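Local coordinates for shikimate 5-dehydrogenase AroE (5-dehydroshikimate reductase) (Mycobacterium tuberculosis, PDB 4P4G), which probably catalyses the NADP-linked interconversion of 3-dehydroshikimate and shikimate on the pathway to chorismate, and binds shikimate, at residues Leu157-Leu160 and Gly161-Gly165. Sequence-based numbering, arbitrary orientation.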
ATOM      1  N   LEU A 157      -9.304  13.054   0.624  1.00 12.83           N
ATOM      2  CA  LEU A 157      -9.570  11.745   0.030  1.00 13.37           C
ATOM      3  C   LEU A 157     -10.915  11.738  -0.697  1.00 12.93           C
ATOM      4  O   LEU A 157     -11.050  11.125  -1.753  1.00 11.50           O
ATOM      5  CB  LEU A 157      -9.533  10.657   1.111  1.00 15.47           C
ATOM      6  CG  LEU A 157      -8.127  10.360   1.640  1.00 18.53           C
ATOM      7  CD1 LEU A 157      -8.141   9.442   2.849  1.00 19.39           C
ATOM      8  CD2 LEU A 157      -7.288   9.760   0.536  1.00 18.63           C
ATOM      9  N   VAL A 158     -11.903  12.426  -0.136  1.00 14.72           N
ATOM     10  CA  VAL A 158     -13.185  12.595  -0.819  1.00 15.07           C
ATOM     11  C   VAL A 158     -13.032  13.324  -2.157  1.00 16.97           C
ATOM     12  O   VAL A 158     -13.616  12.907  -3.158  1.00 18.35           O
ATOM     13  CB  VAL A 158     -14.211  13.300   0.086  1.00 16.08           C
ATOM     14  CG1 VAL A 158     -15.447  13.697  -0.709  1.00 19.19           C
ATOM     15  CG2 VAL A 158     -14.569  12.402   1.261  1.00 16.43           C
ATOM     16  N   ASP A 159     -12.243  14.401  -2.185  1.00 16.50           N
ATOM     17  CA  ASP A 159     -11.975  15.104  -3.441  1.00 19.29           C
ATOM     18  C   ASP A 159     -11.303  14.214  -4.474  1.00 16.08           C
ATOM     19  O   ASP A 159     -11.657  14.252  -5.653  1.00 18.70           O
ATOM     20  CB  ASP A 159     -11.098  16.337  -3.219  1.00 24.06           C
ATOM     21  CG  ASP A 159     -10.726  17.031  -4.527  1.00 33.00           C
ATOM     22  OD1 ASP A 159     -11.622  17.651  -5.155  1.00 37.61           O
ATOM     23  OD2 ASP A 159      -9.539  16.962  -4.930  1.00 34.00           O
ATOM     24  N   LEU A 160     -10.322  13.434  -4.025  1.00 13.19           N
ATOM     25  CA  LEU A 160      -9.614  12.501  -4.895  1.00 12.72           C
ATOM     26  C   LEU A 160     -10.577  11.507  -5.524  1.00 14.02           C
ATOM     27  O   LEU A 160     -10.627  11.363  -6.751  1.00 16.10           O
ATOM     28  CB  LEU A 160      -8.534  11.761  -4.117  1.00 12.38           C
ATOM     29  CG  LEU A 160      -7.817  10.673  -4.917  1.00 13.84           C
ATOM     30  CD1 LEU A 160      -7.180  11.262  -6.173  1.00 16.52           C
ATOM     31  CD2 LEU A 160      -6.782   9.980  -4.055  1.00 14.86           C
ATOM     32  N   GLY A 161     -11.359  10.845  -4.676  1.00 16.47           N
ATOM     33  CA  GLY A 161     -12.382   9.921  -5.138  1.00 15.91           C
ATOM     34  C   GLY A 161     -13.302  10.543  -6.170  1.00 17.78           C
ATOM     35  O   GLY A 161     -13.574   9.949  -7.218  1.00 19.20           O
ATOM     36  N   THR A 162     -13.773  11.753  -5.879  1.00 18.19           N
ATOM     37  CA  THR A 162     -14.673  12.456  -6.782  1.00 20.28           C
ATOM     38  C   THR A 162     -14.008  12.738  -8.127  1.00 19.88           C
ATOM     39  O   THR A 162     -14.630  12.575  -9.176  1.00 21.04           O
ATOM     40  CB  THR A 162     -15.196  13.758  -6.153  1.00 20.05           C
ATOM     41  OG1 THR A 162     -15.677  13.490  -4.828  1.00 22.34           O
ATOM     42  CG2 THR A 162     -16.331  14.325  -6.981  1.00 23.58           C
ATOM     43  N   ARG A 163     -12.735  13.130  -8.100  1.00 19.90           N
ATOM     44  CA  ARG A 163     -11.995  13.407  -9.331  1.00 24.40           C
ATOM     45  C   ARG A 163     -11.712  12.180 -10.211  1.00 23.62           C
ATOM     46  O   ARG A 163     -11.513  12.321 -11.422  1.00 25.01           O
ATOM     47  CB  ARG A 163     -10.691  14.151  -9.022  1.00 30.40           C
ATOM     48  CG  ARG A 163     -10.897  15.623  -8.708  1.00 33.56           C
ATOM     49  CD  ARG A 163      -9.573  16.371  -8.576  1.00 37.17           C
ATOM     50  NE  ARG A 163      -8.957  16.172  -7.270  1.00 39.12           N
ATOM     51  CZ  ARG A 163      -7.923  15.369  -7.045  1.00 40.20           C
ATOM     52  NH1 ARG A 163      -7.379  14.689  -8.045  1.00 42.05           N
ATOM     53  NH2 ARG A 163      -7.429  15.252  -5.821  1.00 38.20           N
ATOM     54  N   VAL A 164     -11.681  10.991  -9.618  1.00 21.06           N
ATOM     55  CA  VAL A 164     -11.524   9.765 -10.407  1.00 20.34           C
ATOM     56  C   VAL A 164     -12.873   9.117 -10.731  1.00 22.93           C
ATOM     57  O   VAL A 164     -12.939   7.949 -11.110  1.00 25.11           O
ATOM     58  CB  VAL A 164     -10.553   8.743  -9.761  1.00 21.66           C
ATOM     59  CG1 VAL A 164      -9.162   9.342  -9.652  1.00 23.93           C
ATOM     60  CG2 VAL A 164     -11.050   8.275  -8.395  1.00 20.17           C
ATOM     61  N   GLY A 165     -13.941   9.892 -10.571  1.00 21.68           N
ATOM     62  CA  GLY A 165     -15.262   9.499 -11.036  1.00 22.92           C
ATOM     63  C   GLY A 165     -16.075   8.646 -10.082  1.00 22.36           C
ATOM     64  O   GLY A 165     -17.062   8.038 -10.486  1.00 24.11           O
TER
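Two nitrogens of Arg-163 converge on one carboxylate oxygen, OD2 of Asp-159, in an i to i+4 salt bridge along the last turn of a helix. NE of Arg-163 is modelled 2.5 Å from Asp-159 OD2, so short that the exact length is doubtful, though the pairing is clear, and NH2 of Arg-163 completes the grip on that same OD2 at 2.9 Å. OD2 sits in the guanidinium plane, at its edge, yet both nitrogens come from one face of the carboxylate, whose plane is turned 47° from the guanidinium. The bend of the arginine chain at CG-CD (chi3 -80°) folds the group back along the helix, with CA of Leu-160 under the rim of one face and CD1 of Leu-160 3.9 Å from NH1 of Arg-163.

One residue earlier along the helix, Val-158 O is also doubly engaged: Thr-162 N donates to it at 3.0 Å, while Thr-162 OG1, 2.7 Å from Val-158 O, arrives from the opposite face. With its hydroxyl beside its own backbone N (chi1 -49°), the threonine bonds back to the preceding turn.

The i to i+4 bond from Val-164 N to Leu-160 O runs into a Schellman motif, Gly-165 N bonding to Thr-162 O and Gly-165, at positive phi, serving as C-prime. Helix 151-163 thus closes before strand 167-172 in a beta-alpha-beta crossover of the parallel, Rossmann-type sheet, with Leu-157, Leu-160 and Val-164 packed against helix 129-139.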